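Glutathione S-transferase (Vibrio parahaemolyticus, PDB 7MIQ) probably catalyses the conjugation of glutathione to electrophilic compounds, as a dimeric transferase of the Gtt2 class. Local coordinates at residues 9-14 against 36-41; 101-106 against 135-140; 153-158 against 162-167; 172-175 against 179-182. All blocks are in the same frame, centred on the assembly; numbering follows the deposited sequence.

Interaction 1. Residues 9-14 against 36-41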
loop_
_atom_site.group_PDB
_atom_site.type_symbol
_atom_site.label_atom_id
_atom_site.label_comp_id
_atom_site.label_asym_id
_atom_site.label_seq_id
_atom_site.Cartn_x
_atom_site.Cartn_y
_atom_site.Cartn_z
ATOM N N THR A 9 7.358 17.730 6.451
ATOM C CA THR A 9 6.197 16.868 6.528
ATOM C C THR A 9 6.649 15.429 6.307
ATOM O O THR A 9 7.585 15.181 5.532
ATOM C CB THR A 9 5.112 17.262 5.512
ATOM O OG1 THR A 9 3.888 16.585 5.822
ATOM C CG2 THR A 9 5.525 16.914 4.104
ATOM N N PRO A 10 6.031 14.475 7.005
ATOM C CA PRO A 10 6.519 13.084 6.941
ATOM C C PRO A 10 6.527 12.478 5.548
ATOM O O PRO A 10 7.482 11.773 5.200
ATOM C CB PRO A 10 5.553 12.339 7.873
ATOM C CG PRO A 10 5.081 13.383 8.833
ATOM C CD PRO A 10 4.978 14.645 8.023
ATOM N N SER A 11 5.492 12.733 4.739
ATOM C CA SER A 11 5.420 12.119 3.416
ATOM C C SER A 11 6.593 12.549 2.543
ATOM O O SER A 11 7.144 11.742 1.783
ATOM C CB SER A 11 4.090 12.472 2.747
ATOM O OG SER A 11 3.942 13.878 2.623
ATOM N N CYS A 12 6.997 13.818 2.642
ATOM C CA CYS A 12 8.137 14.291 1.865
ATOM C C CYS A 12 9.458 13.804 2.449
ATOM O O CYS A 12 10.399 13.511 1.700
ATOM C CB CYS A 12 8.114 15.820 1.777
ATOM S SG CYS A 12 6.668 16.468 0.897
ATOM N N LYS A 13 9.550 13.706 3.779
ATOM C CA LYS A 13 10.762 13.172 4.397
ATOM C C LYS A 13 10.993 11.713 4.022
ATOM O O LYS A 13 12.139 11.251 4.012
ATOM C CB LYS A 13 10.693 13.316 5.920
ATOM C CG LYS A 13 10.903 14.737 6.435
ATOM C CD LYS A 13 12.259 15.288 6.019
ATOM C CE LYS A 13 12.506 16.656 6.635
ATOM N NZ LYS A 13 13.850 17.194 6.291
ATOM N N ARG A 14 9.925 10.963 3.734
ATOM C CA ARG A 14 10.108 9.592 3.267
ATOM C C ARG A 14 10.947 9.562 1.997
ATOM O O ARG A 14 11.823 8.703 1.839
ATOM C CB ARG A 14 8.753 8.923 3.031
ATOM C CG ARG A 14 7.968 8.629 4.304
ATOM C CD ARG A 14 6.595 8.062 3.975
ATOM N NE ARG A 14 6.652 6.652 3.605
ATOM C CZ ARG A 14 5.594 5.927 3.268
ATOM N NH1 ARG A 14 4.383 6.457 3.208
ATOM N NH2 ARG A 14 5.755 4.638 2.984
ATOM N N GLY A 36 -5.080 19.757 5.364
ATOM C CA GLY A 36 -5.758 18.574 4.863
ATOM C C GLY A 36 -4.783 17.429 4.698
ATOM O O GLY A 36 -5.060 16.441 4.008
ATOM N N ASP A 37 -3.631 17.576 5.355
ATOM C CA ASP A 37 -2.475 16.703 5.209
ATOM C C ASP A 37 -1.988 16.634 3.768
ATOM O O ASP A 37 -2.609 15.981 2.925
ATOM C CB ASP A 37 -2.786 15.306 5.738
ATOM C CG ASP A 37 -2.599 15.208 7.233
ATOM O OD1 ASP A 37 -3.376 15.841 7.981
ATOM O OD2 ASP A 37 -1.666 14.493 7.656
ATOM N N ASN A 38 -0.883 17.324 3.485
ATOM C CA ASN A 38 -0.086 17.208 2.267
ATOM C C ASN A 38 -0.791 17.732 1.024
ATOM O O ASN A 38 -0.224 17.631 -0.065
ATOM C CB ASN A 38 0.355 15.759 1.994
ATOM C CG ASN A 38 0.887 15.061 3.237
ATOM O OD1 ASN A 38 1.519 15.684 4.087
ATOM N ND2 ASN A 38 0.624 13.757 3.350
ATOM N N LEU A 39 -1.995 18.290 1.141
ATOM C CA LEU A 39 -2.768 18.661 -0.037
ATOM C C LEU A 39 -2.095 19.791 -0.813
ATOM O O LEU A 39 -1.423 20.657 -0.244
ATOM C CB LEU A 39 -4.189 19.068 0.360
ATOM C CG LEU A 39 -5.085 17.905 0.797
ATOM C CD1 LEU A 39 -6.476 18.386 1.176
ATOM C CD2 LEU A 39 -5.165 16.870 -0.305
ATOM N N SER A 40 -2.273 19.763 -2.131
ATOM C CA SER A 40 -1.775 20.809 -3.009
ATOM C C SER A 40 -2.848 21.876 -3.229
ATOM O O SER A 40 -4.026 21.698 -2.909
ATOM C CB SER A 40 -1.320 20.221 -4.349
ATOM O OG SER A 40 -0.154 19.425 -4.206
ATOM N N GLU A 41 -2.419 23.001 -3.796
ATOM C CA GLU A 41 -3.285 24.149 -4.047
ATOM C C GLU A 41 -4.176 23.937 -5.265
ATOM O O GLU A 41 -4.734 22.851 -5.458
ATOM C CB GLU A 41 -2.436 25.406 -4.237
ATOM C CG GLU A 41 -1.212 25.212 -5.138
ATOM C CD GLU A 41 -0.017 24.583 -4.423
ATOM O OE1 GLU A 41 -0.190 24.008 -3.325
ATOM O OE2 GLU A 41 1.103 24.668 -4.970
HETATM O O HOH W 1 2.911 13.868 5.499
#
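Asn-38 turns its side-chain amide toward the start of helix 10-22 and meets Thr-9 and Ser-11 there. The hydroxyl of Ser-11 lies over the flat amide rather than at its rim, with OG 3.3 Å from Asn-38 CG and about equally far from the oxygen and the nitrogen. Ser-11 CB follows beside the nitrogen, 3.7 Å from Asn-38 ND2. Ser-11 OG reaches this place because it stands between its own N and carbonyl carbon (chi1 59°); its hydrogen bond goes to the carbonyl of Val-52, outside the two segments. Thr-9 approaches the other end of the amide at a slant, and its OG1 is 3.1 Å from Asn-38 OD1. This threonine was modelled in two conformers, so its share of the contact is less certain. What joins the segments most clearly is a water: it donates to Asn-38 OD1 at 2.7 Å, accepts from the backbone N of Ser-11 at 2.9 Å, and also bonds Thr-9 OG1. The first turn of the helix therefore reaches the loop partly through solvent, and a buried area of only 102 Å² suits a surface contact. Helix 10-22 is the first helix of the thioredoxin-like domain, and the loop with Asn-38 runs between strands 27-30 and 54-56. Backbone bonds of Asn-38 with Val-52 and of Ser-40 with Gly-50 tie that loop to the approach of strand 54-56. Behind the helix start, Pro-10 rests on Ile-169 and Phe-173 of helix 162-177, while Arg-14 packs on Leu-106 of helix 88-114.

Interaction 2. Residues 101-106 against 135-140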
loop_
_atom_site.group_PDB
_atom_site.type_symbol
_atom_site.label_atom_id
_atom_site.label_comp_id
_atom_site.label_asym_id
_atom_site.label_seq_id
_atom_site.Cartn_x
_atom_site.Cartn_y
_atom_site.Cartn_z
ATOM N N VAL A 101 3.428 -2.654 7.802
ATOM C CA VAL A 101 3.802 -1.460 8.562
ATOM C C VAL A 101 2.939 -0.265 8.155
ATOM O O VAL A 101 2.526 0.537 9.002
ATOM C CB VAL A 101 5.307 -1.162 8.392
ATOM C CG1 VAL A 101 5.651 0.212 8.951
ATOM C CG2 VAL A 101 6.153 -2.237 9.076
ATOM N N GLU A 102 2.658 -0.120 6.859
ATOM C CA GLU A 102 1.874 1.045 6.372
ATOM C C GLU A 102 0.421 0.957 6.863
ATOM O O GLU A 102 0.002 1.882 7.541
ATOM C CB GLU A 102 1.946 1.180 4.856
ATOM C CG GLU A 102 3.227 1.810 4.372
ATOM C CD GLU A 102 3.321 1.842 2.860
ATOM O OE1 GLU A 102 3.111 0.787 2.230
ATOM O OE2 GLU A 102 3.593 2.914 2.327
ATOM N N PHE A 103 -0.305 -0.127 6.578
ATOM C CA PHE A 103 -1.696 -0.232 7.034
ATOM C C PHE A 103 -1.795 -0.274 8.554
ATOM O O PHE A 103 -2.455 0.568 9.171
ATOM C CB PHE A 103 -2.381 -1.471 6.458
ATOM C CG PHE A 103 -3.875 -1.462 6.623
ATOM C CD1 PHE A 103 -4.666 -0.655 5.820
ATOM C CD2 PHE A 103 -4.487 -2.253 7.581
ATOM C CE1 PHE A 103 -6.039 -0.639 5.967
ATOM C CE2 PHE A 103 -5.862 -2.243 7.734
ATOM C CZ PHE A 103 -6.639 -1.433 6.927
ATOM N N GLN A 104 -1.175 -1.279 9.174
ATOM C CA GLN A 104 -1.383 -1.509 10.598
ATOM C C GLN A 104 -0.639 -0.511 11.473
ATOM O O GLN A 104 -0.967 -0.383 12.657
ATOM C CB GLN A 104 -0.975 -2.941 10.960
ATOM C CG GLN A 104 -1.700 -3.999 10.131
ATOM C CD GLN A 104 -1.243 -5.414 10.433
ATOM O OE1 GLN A 104 -0.917 -5.741 11.574
ATOM N NE2 GLN A 104 -1.216 -6.263 9.406
ATOM N N GLY A 105 0.338 0.207 10.925
ATOM C CA GLY A 105 1.097 1.147 11.725
ATOM C C GLY A 105 0.986 2.591 11.277
ATOM O O GLY A 105 0.332 3.401 11.942
ATOM N N LEU A 106 1.618 2.919 10.145
ATOM C CA LEU A 106 1.736 4.312 9.721
ATOM C C LEU A 106 0.370 4.947 9.495
ATOM O O LEU A 106 0.084 6.029 10.019
ATOM C CB LEU A 106 2.579 4.403 8.448
ATOM C CG LEU A 106 2.847 5.823 7.950
ATOM C CD1 LEU A 106 3.553 6.647 9.024
ATOM C CD2 LEU A 106 3.667 5.794 6.671
ATOM N N LYS A 135 -5.548 5.110 17.493
ATOM C CA LYS A 135 -4.416 4.999 18.410
ATOM C C LYS A 135 -4.331 3.603 19.013
ATOM O O LYS A 135 -3.235 3.055 19.169
ATOM C CB LYS A 135 -4.516 6.057 19.508
ATOM C CG LYS A 135 -3.351 6.024 20.490
ATOM C CD LYS A 135 -3.338 7.247 21.391
ATOM C CE LYS A 135 -2.121 7.244 22.299
ATOM N NZ LYS A 135 -2.013 8.507 23.083
ATOM N N SER A 136 -5.481 3.008 19.349
ATOM C CA SER A 136 -5.483 1.649 19.878
ATOM C C SER A 136 -4.930 0.653 18.868
ATOM O O SER A 136 -4.301 -0.339 19.253
ATOM C CB SER A 136 -6.901 1.247 20.294
ATOM O OG SER A 136 -7.421 2.154 21.251
ATOM N N ARG A 137 -5.145 0.899 17.575
ATOM C CA ARG A 137 -4.580 0.015 16.562
ATOM C C ARG A 137 -3.061 0.141 16.508
ATOM O O ARG A 137 -2.359 -0.857 16.305
ATOM C CB ARG A 137 -5.210 0.309 15.200
ATOM C CG ARG A 137 -6.666 -0.147 15.108
ATOM C CD ARG A 137 -7.262 0.066 13.722
ATOM N NE ARG A 137 -6.389 -0.426 12.662
ATOM C CZ ARG A 137 -5.928 0.319 11.667
ATOM N NH1 ARG A 137 -6.274 1.591 11.537
ATOM N NH2 ARG A 137 -5.105 -0.226 10.775
ATOM N N VAL A 138 -2.537 1.354 16.698
ATOM C CA VAL A 138 -1.089 1.532 16.798
ATOM C C VAL A 138 -0.538 0.717 17.963
ATOM O O VAL A 138 0.453 -0.010 17.823
ATOM C CB VAL A 138 -0.735 3.023 16.944
ATOM C CG1 VAL A 138 0.752 3.188 17.235
ATOM C CG2 VAL A 138 -1.122 3.790 15.691
ATOM N N LEU A 139 -1.183 0.819 19.128
ATOM C CA LEU A 139 -0.706 0.101 20.306
ATOM C C LEU A 139 -0.767 -1.408 20.115
ATOM O O LEU A 139 0.090 -2.132 20.637
ATOM C CB LEU A 139 -1.519 0.513 21.537
ATOM C CG LEU A 139 -1.426 1.981 21.962
ATOM C CD1 LEU A 139 -2.455 2.299 23.039
ATOM C CD2 LEU A 139 -0.028 2.303 22.455
ATOM N N GLU A 140 -1.759 -1.903 19.373
ATOM C CA GLU A 140 -1.867 -3.342 19.157
ATOM C C GLU A 140 -0.825 -3.851 18.168
ATOM O O GLU A 140 -0.429 -5.020 18.237
ATOM C CB GLU A 140 -3.274 -3.695 18.675
ATOM C CG GLU A 140 -4.348 -3.514 19.736
ATOM C CD GLU A 140 -5.750 -3.674 19.183
ATOM O OE1 GLU A 140 -5.891 -3.805 17.948
ATOM O OE2 GLU A 140 -6.711 -3.667 19.980
HETATM O O HOH W 2 -3.067 -2.426 14.200
#
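Phe-103 meets Arg-137 twice, through its carbonyl and through its ring. Arg-137 NH2 gives Phe-103 O a weak hydrogen bond of 3.2 Å, bent to 130° at the proton, with the oxygen near the guanidinium plane at its edge. The same nitrogen lies 3.7 Å from Phe-103 CE2, and ring and guanidinium planes stand 51° apart, so the two groups are far from a parallel stack. The arginine chain is bent at its third torsion, which turns the guanidinium back toward residues 103-104. At Gln-104 the backbone takes over: its CA comes near the guanidinium, and Gln-104 O lies 3.9 Å from Arg-137 O. A water bridges these two acceptors, donating to Arg-137 O at 2.7 Å and weakly to Gln-104 O. Gly-105 brings the backbones closest, its CA 5.5 Å from that of Val-138, and its carbonyl oxygen touches Val-138 CG2 at 4.0 Å. The first helix is locally widened here into a pi-type turn, closed by Leu-106 N on Val-101 O. Farther along, Leu-106 points away from the second helix. The axes of the two short segments approach to 8.5 Å and make 116° between their directions. The contact joins helix 88-114 to helix 127-151 within the all-helical domain of the transferase. Val-138 continues inward onto Phe-170 of helix 162-177, while Gln-104 packs on Asn-49 of the second subunit and Glu-102, in the given one of its two conformers, forms a salt bridge with Arg-99 of that subunit.

Interaction 3. Residues 153-158 against 162-167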
loop_
_atom_site.group_PDB
_atom_site.type_symbol
_atom_site.label_atom_id
_atom_site.label_comp_id
_atom_site.label_asym_id
_atom_site.label_seq_id
_atom_site.Cartn_x
_atom_site.Cartn_y
_atom_site.Cartn_z
ATOM N N GLU A 153 17.209 -8.314 12.146
ATOM C CA GLU A 153 17.910 -7.065 12.427
ATOM C C GLU A 153 17.140 -5.866 11.885
ATOM O O GLU A 153 17.130 -4.794 12.503
ATOM C CB GLU A 153 19.327 -7.099 11.857
ATOM C CG GLU A 153 20.157 -5.904 12.311
ATOM C CD GLU A 153 21.612 -5.988 11.906
ATOM O OE1 GLU A 153 22.000 -6.987 11.263
ATOM O OE2 GLU A 153 22.366 -5.046 12.231
ATOM N N TYR A 154 16.492 -6.024 10.737
ATOM C CA TYR A 154 15.651 -4.989 10.160
ATOM C C TYR A 154 14.248 -5.553 9.960
ATOM O O TYR A 154 13.996 -6.738 10.185
ATOM C CB TYR A 154 16.266 -4.463 8.857
ATOM C CG TYR A 154 17.614 -3.806 9.097
ATOM C CD1 TYR A 154 17.695 -2.500 9.557
ATOM C CD2 TYR A 154 18.802 -4.505 8.899
ATOM C CE1 TYR A 154 18.919 -1.895 9.793
ATOM C CE2 TYR A 154 20.034 -3.908 9.135
ATOM C CZ TYR A 154 20.083 -2.602 9.582
ATOM O OH TYR A 154 21.296 -1.995 9.818
ATOM N N ILE A 155 13.311 -4.691 9.560
ATOM C CA ILE A 155 11.905 -5.088 9.600
ATOM C C ILE A 155 11.608 -6.154 8.550
ATOM O O ILE A 155 11.076 -7.226 8.866
ATOM C CB ILE A 155 10.988 -3.864 9.433
ATOM C CG1 ILE A 155 11.173 -2.898 10.608
ATOM C CG2 ILE A 155 9.539 -4.312 9.352
ATOM C CD1 ILE A 155 10.331 -1.637 10.500
ATOM N N ALA A 156 11.935 -5.877 7.288
ATOM C CA ALA A 156 11.502 -6.755 6.202
ATOM C C ALA A 156 12.430 -7.950 6.027
ATOM O O ALA A 156 11.965 -9.061 5.744
ATOM C CB ALA A 156 11.416 -5.967 4.892
ATOM N N THR A 157 13.738 -7.729 6.154
ATOM C CA THR A 157 14.757 -8.753 5.937
ATOM C C THR A 157 15.872 -8.529 6.954
ATOM O O THR A 157 15.738 -7.733 7.890
ATOM C CB THR A 157 15.313 -8.700 4.505
ATOM O OG1 THR A 157 15.999 -7.461 4.311
ATOM C CG2 THR A 157 14.203 -8.825 3.460
ATOM N N ASP A 158 16.993 -9.225 6.764
ATOM C CA ASP A 158 18.191 -8.959 7.552
ATOM C C ASP A 158 18.994 -7.774 7.031
ATOM O O ASP A 158 20.035 -7.451 7.612
ATOM C CB ASP A 158 19.073 -10.207 7.613
ATOM C CG ASP A 158 18.520 -11.260 8.553
ATOM O OD1 ASP A 158 18.154 -10.898 9.694
ATOM O OD2 ASP A 158 18.430 -12.435 8.147
ATOM N N VAL A 162 13.676 -0.142 2.349
ATOM C CA VAL A 162 12.726 0.966 2.381
ATOM C C VAL A 162 11.723 0.803 3.521
ATOM O O VAL A 162 11.190 1.794 4.034
ATOM C CB VAL A 162 12.019 1.086 1.014
ATOM C CG1 VAL A 162 11.151 -0.137 0.754
ATOM C CG2 VAL A 162 11.197 2.373 0.938
ATOM N N VAL A 163 11.452 -0.437 3.941
ATOM C CA VAL A 163 10.510 -0.649 5.037
ATOM C C VAL A 163 11.028 -0.022 6.323
ATOM O O VAL A 163 10.245 0.449 7.159
ATOM C CB VAL A 163 10.221 -2.152 5.221
ATOM C CG1 VAL A 163 9.166 -2.364 6.306
ATOM C CG2 VAL A 163 9.762 -2.771 3.906
ATOM N N ASP A 164 12.348 0.008 6.503
ATOM C CA ASP A 164 12.911 0.600 7.710
ATOM C C ASP A 164 12.805 2.119 7.694
ATOM O O ASP A 164 12.710 2.743 8.758
ATOM C CB ASP A 164 14.360 0.146 7.869
ATOM C CG ASP A 164 14.476 -1.363 7.993
ATOM O OD1 ASP A 164 14.147 -1.898 9.072
ATOM O OD2 ASP A 164 14.860 -2.017 7.002
ATOM N N ILE A 165 12.817 2.736 6.510
ATOM C CA ILE A 165 12.523 4.166 6.428
ATOM C C ILE A 165 11.093 4.425 6.879
ATOM O O ILE A 165 10.824 5.311 7.699
ATOM C CB ILE A 165 12.759 4.687 4.998
ATOM C CG1 ILE A 165 14.198 4.419 4.555
ATOM C CG2 ILE A 165 12.433 6.176 4.911
ATOM C CD1 ILE A 165 14.475 4.828 3.124
ATOM N N THR A 166 10.157 3.632 6.355
ATOM C CA THR A 166 8.750 3.785 6.708
ATOM C C THR A 166 8.506 3.465 8.179
ATOM O O THR A 166 7.725 4.152 8.847
ATOM C CB THR A 166 7.904 2.891 5.802
ATOM O OG1 THR A 166 8.068 3.319 4.443
ATOM C CG2 THR A 166 6.432 2.957 6.183
ATOM N N GLY A 167 9.168 2.432 8.704
ATOM C CA GLY A 167 9.023 2.127 10.119
ATOM C C GLY A 167 9.532 3.245 11.010
ATOM O O GLY A 167 8.931 3.555 12.044
HETATM O O HOH W 3 14.321 -4.381 6.018
#
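The loop of residues 153-158 passes the first turns of helix 162-177 at close quarters, the CA of Ile-155 lying 6.1 Å from that of Asp-164 and the CA of Ala-156 6.3 Å from that of Val-163. Asp-164 provides the polar half of the contact. Its OD1 accepts a nearly straight hydrogen bond from the backbone N of Ile-155 (3.0 Å, 166°), arriving on the syn side of the carboxylate, and a second bond from Trp-192 NE1 of helix 187-196. OD2 accepts a hydrogen bond from a water (2.6 Å), and that water in turn accepts from Ala-156 N, so two successive loop amides are read by one carboxylate. OD2 also accepts from the backbone N of Ser-161, which is one half of a capping box; the serine hydroxyl is bonded one residue earlier, to Val-163 N. Together with Ile-165 packing on Phe-160, this is consistent with the N-capping box and hydrophobic staple known at the start of this helix in glutathione transferases. Both carboxylate oxygens press on Tyr-154, OD1 coming 3.3 Å from its CB; OD1 also lies at the ring edge, and the ring and carboxylate planes are 76° apart. The apolar half lies alongside. Val-163 sets its two methyls on separate neighbours: CG1, anti to the backbone N (chi1 -176°), meets Ile-155 CG2 at 3.6 Å, and CG2 meets Ala-156 CB at 3.7 Å. Ile-155 stretches past the aspartate in the opposite direction, and its CD1 ends against the bare CA of Gly-167. Trp-97 of helix 88-114 and Trp-192 cover Ile-155.

Interaction 4. Residues 172-175 against 179-182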
loop_
_atom_site.group_PDB
_atom_site.type_symbol
_atom_site.label_atom_id
_atom_site.label_comp_id
_atom_site.label_asym_id
_atom_site.label_seq_id
_atom_site.Cartn_x
_atom_site.Cartn_y
_atom_site.Cartn_z
ATOM N N GLY A 172 8.403 7.410 14.789
ATOM C CA GLY A 172 8.439 8.839 15.069
ATOM C C GLY A 172 7.061 9.411 15.343
ATOM O O GLY A 172 6.881 10.208 16.271
ATOM N N PHE A 173 6.070 9.013 14.541
ATOM C CA PHE A 173 4.685 9.389 14.809
ATOM C C PHE A 173 4.269 8.970 16.212
ATOM O O PHE A 173 3.742 9.777 16.987
ATOM C CB PHE A 173 3.755 8.746 13.777
ATOM C CG PHE A 173 3.261 9.684 12.714
ATOM C CD1 PHE A 173 2.356 10.684 13.020
ATOM C CD2 PHE A 173 3.671 9.536 11.398
ATOM C CE1 PHE A 173 1.891 11.540 12.040
ATOM C CE2 PHE A 173 3.208 10.391 10.412
ATOM C CZ PHE A 173 2.317 11.394 10.737
ATOM N N ALA A 174 4.501 7.699 16.553
ATOM C CA ALA A 174 4.006 7.158 17.816
ATOM C C ALA A 174 4.621 7.875 19.014
ATOM O O ALA A 174 3.913 8.224 19.966
ATOM C CB ALA A 174 4.299 5.658 17.885
ATOM N N VAL A 175 5.932 8.103 18.982
ATOM C CA VAL A 175 6.624 8.679 20.131
ATOM C C VAL A 175 6.450 10.194 20.175
ATOM O O VAL A 175 6.048 10.757 21.200
ATOM C CB VAL A 175 8.114 8.287 20.110
ATOM C CG1 VAL A 175 8.866 9.016 21.216
ATOM C CG2 VAL A 175 8.272 6.773 20.256
ATOM N N SER A 179 2.691 10.567 21.755
ATOM C CA SER A 179 3.125 10.459 23.153
ATOM C C SER A 179 3.047 9.024 23.671
ATOM O O SER A 179 2.709 8.781 24.832
ATOM C CB SER A 179 2.320 11.400 24.052
ATOM O OG SER A 179 2.418 12.738 23.597
ATOM N N ILE A 180 3.365 8.062 22.812
ATOM C CA ILE A 180 3.450 6.664 23.215
ATOM C C ILE A 180 4.888 6.359 23.606
ATOM O O ILE A 180 5.818 6.616 22.833
ATOM C CB ILE A 180 2.978 5.734 22.086
ATOM C CG1 ILE A 180 1.554 6.096 21.657
ATOM C CG2 ILE A 180 3.065 4.284 22.531
ATOM C CD1 ILE A 180 1.072 5.341 20.441
ATOM N N GLU A 181 5.076 5.808 24.807
ATOM C CA GLU A 181 6.415 5.472 25.296
ATOM C C GLU A 181 6.849 4.126 24.710
ATOM O O GLU A 181 6.949 3.104 25.391
ATOM C CB GLU A 181 6.441 5.464 26.819
ATOM C CG GLU A 181 6.174 6.827 27.434
ATOM C CD GLU A 181 6.462 6.868 28.920
ATOM O OE1 GLU A 181 6.810 5.814 29.493
ATOM O OE2 GLU A 181 6.343 7.960 29.514
ATOM N N VAL A 182 7.130 4.154 23.405
ATOM C CA VAL A 182 7.437 2.926 22.671
ATOM C C VAL A 182 8.708 2.285 23.208
ATOM O O VAL A 182 8.762 1.072 23.444
ATOM C CB VAL A 182 7.556 3.217 21.164
ATOM C CG1 VAL A 182 8.005 1.970 20.415
ATOM C CG2 VAL A 182 6.238 3.734 20.611
HETATM O O HOH W 4 6.671 9.694 23.728
HETATM O O HOH W 5 4.164 13.274 21.590
#
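Ile-180 lies against the carbonyl of Ala-174, and its side chain can be followed outward from there. CB sits 3.4 Å from Ala-174 O, and CG1 at 3.6 Å still grazes the same oxygen. CG1 is anti to the carbonyl carbon of Ile-180 (chi1 -56°), and the extended chain then carries CD1 to Ala-174 CB, 4.1 Å away. Beyond the two segments the isoleucine packs on Lys-135, Val-138 and Leu-139 of helix 127-151. Its backbone N binds the carbonyl it skirts, donating to Ala-174 O at 2.9 Å and 164°. Ile-180 O turns back to the helix, where Val-175 CA makes a CH...O contact of 3.5 Å. A water donates to Val-175 O and, weakly, to Ile-180 O. Past the turn, Val-182 closes the apolar side: its CG2 touches Val-175 CG2 at 3.7 Å and Ala-174 CB at 3.9 Å. Ser-179 N adds a weak bond to Val-175 O, and its side chain holds a second water on that carbonyl. Ser-179, with positive phi, is the residue that leaves helix 162-177. A left-handed residue followed by an amide bonded back into the helix recalls a Schellman motif, but the acceptor lies six positions back in the chain, not five, in keeping with the pi-type widening at 173-175; an inverse gamma turn centred on Glu-181 then leads into helix 182-185.

Overall arrangement
Interaction 1 is a surface contact of the thioredoxin-like domain, small, polar and water-linked, whereas the other three belong to the helical domain. Interactions 3 and 4 are buried and both use helix 162-177, one near its start, through a carboxylate and methyl groups, the other near its end, through backbone bonds and apolar packing. Interaction 2 is partly buried, a helix-helix contact with one weak arginine bond and a bridging water. It adjoins interaction 4, about 11 Å away between centres, through Leu-106 on Phe-173. Arg-14 links the domains, its NH2 2.8 Å from Glu-102 OE2 in a salt bridge, in one of two deposited glutamate conformers, and probably hydrogen-bonded to Thr-166 OG1.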